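PDB 4N03: ABC-type branched-chain amino acid transport systems periplasmic component-like protein from Thermomonospora curvata, which probably binds a fatty acid such as palmitate outside the cytoplasmic membrane as the substrate-binding component of an ABC transporter. Local coordinates for residues A[285-289]-A[290-294]. Numbering follows the deposited sequence.
Sequences SADLP and AIKKL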
loop_
_atom_site.group_PDB
_atom_site.type_symbol
_atom_site.label_atom_id
_atom_site.label_comp_id
_atom_site.label_asym_id
_atom_site.label_seq_id
_atom_site.Cartn_x
_atom_site.Cartn_y
_atom_site.Cartn_z
ATOM N N SER A 285 -10.845 4.200 -11.585
ATOM C CA SER A 285 -12.163 4.158 -12.196
ATOM C C SER A 285 -13.299 4.460 -11.250
ATOM O O SER A 285 -14.444 4.543 -11.656
ATOM C CB SER A 285 -12.367 2.802 -12.823
ATOM O OG SER A 285 -12.312 1.821 -11.804
ATOM N N ALA A 286 -13.010 4.613 -9.955
ATOM C CA ALA A 286 -14.088 4.880 -9.010
ATOM C C ALA A 286 -14.785 6.212 -9.317
ATOM O O ALA A 286 -14.137 7.193 -9.661
ATOM C CB ALA A 286 -13.548 4.913 -7.604
ATOM N N ASP A 287 -16.072 6.244 -9.038
ATOM C CA ASP A 287 -16.894 7.427 -9.348
ATOM C C ASP A 287 -16.814 8.407 -8.182
ATOM O O ASP A 287 -17.762 8.552 -7.408
ATOM C CB ASP A 287 -18.329 7.002 -9.627
ATOM C CG ASP A 287 -19.205 8.148 -10.073
ATOM O OD1 ASP A 287 -18.644 9.174 -10.507
ATOM O OD2 ASP A 287 -20.433 7.999 -9.960
ATOM N N LEU A 288 -15.666 9.057 -8.059
ATOM C CA LEU A 288 -15.410 10.060 -7.035
ATOM C C LEU A 288 -14.782 11.273 -7.695
ATOM O O LEU A 288 -13.862 11.130 -8.462
ATOM C CB LEU A 288 -14.459 9.500 -5.986
ATOM C CG LEU A 288 -14.932 8.325 -5.136
ATOM C CD1 LEU A 288 -13.788 7.790 -4.310
ATOM C CD2 LEU A 288 -16.089 8.627 -4.208
ATOM N N PRO A 289 -15.249 12.472 -7.338
ATOM C CA PRO A 289 -14.701 13.674 -7.993
ATOM C C PRO A 289 -13.201 13.842 -7.842
ATOM O O PRO A 289 -12.515 14.196 -8.796
ATOM C CB PRO A 289 -15.466 14.824 -7.322
ATOM C CG PRO A 289 -16.712 14.207 -6.855
ATOM C CD PRO A 289 -16.421 12.799 -6.517
ATOM N N ALA A 290 -12.635 13.501 -6.682
ATOM C CA ALA A 290 -11.204 13.691 -6.503
ATOM C C ALA A 290 -10.411 12.689 -7.326
ATOM O O ALA A 290 -9.291 12.988 -7.732
ATOM C CB ALA A 290 -10.802 13.590 -5.049
ATOM N N ILE A 291 -10.986 11.499 -7.531
ATOM C CA ILE A 291 -10.321 10.484 -8.364
ATOM C C ILE A 291 -10.274 10.949 -9.825
ATOM O O ILE A 291 -9.248 10.846 -10.474
ATOM C CB ILE A 291 -11.057 9.139 -8.258
ATOM C CG1 ILE A 291 -10.826 8.520 -6.910
ATOM C CG2 ILE A 291 -10.691 8.170 -9.369
ATOM C CD1 ILE A 291 -9.476 7.856 -6.651
ATOM N N LYS A 292 -11.406 11.428 -10.324
ATOM C CA LYS A 292 -11.479 11.962 -11.703
ATOM C C LYS A 292 -10.504 13.130 -11.913
ATOM O O LYS A 292 -9.777 13.208 -12.918
ATOM C CB LYS A 292 -12.922 12.355 -11.988
ATOM C CG LYS A 292 -13.876 11.188 -12.094
ATOM C CD LYS A 292 -15.336 11.583 -12.271
ATOM C CE LYS A 292 -16.269 10.412 -12.008
ATOM N NZ LYS A 292 -16.112 9.307 -13.002
ATOM N N LYS A 293 -10.459 14.036 -10.958
ATOM C CA LYS A 293 -9.525 15.160 -11.006
ATOM C C LYS A 293 -8.072 14.709 -11.031
ATOM O O LYS A 293 -7.231 15.243 -11.776
ATOM C CB LYS A 293 -9.819 16.119 -9.866
ATOM C CG LYS A 293 -8.976 17.373 -9.785
ATOM C CD LYS A 293 -9.396 18.223 -8.582
ATOM C CE LYS A 293 -8.812 19.623 -8.683
ATOM N NZ LYS A 293 -9.317 20.507 -7.594
ATOM N N LEU A 294 -7.751 13.726 -10.186
ATOM C CA LEU A 294 -6.408 13.156 -10.142
ATOM C C LEU A 294 -6.048 12.493 -11.473
ATOM O O LEU A 294 -4.950 12.625 -11.969
ATOM C CB LEU A 294 -6.311 12.207 -8.962
ATOM C CG LEU A 294 -5.019 11.388 -8.880
ATOM C CD1 LEU A 294 -3.796 12.282 -8.841
ATOM C CD2 LEU A 294 -5.056 10.498 -7.656
HETATM O O HOH W 1 -13.716 8.118 -12.035
#
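K292 runs its aliphatic chain past L288 O, with CG 3.6 Å from that oxygen, and on along the incoming loop to D287. There K292 CE lies 3.1 Å from D287 OD1, and the two side chains cross at a slant. A bend at the last torsion (chi4 -65°) turns NZ to a water 2.8 Å away, which donates to A286 O; the salt bridge from NZ to D287 OD1 is long, 3.6 Å. The lysine is modelled in two positions, so these end contacts hold for one of them and are tentative. On D287, CG stands anti to the backbone N (chi1 -175°), which brings the carboxylate back toward the lysine although CB heads away. D287 centres an inverse gamma turn, after which L288 takes the N-cap position. L288 O receives a nearly straight bond from K292 N (3.1 Å, 171°) and a weak one from I291 N. P289 fits the first helical turn, where its missing N-H costs no helical bond, and its carbonyl accepts from K293 N. On the buried side, I291 CG1 packs 3.9 Å from L288 CB. I291 also meets loop residues M284 and L353, and V312 of helix 309-330; the loop touches I385 of strand 383-390 through A286.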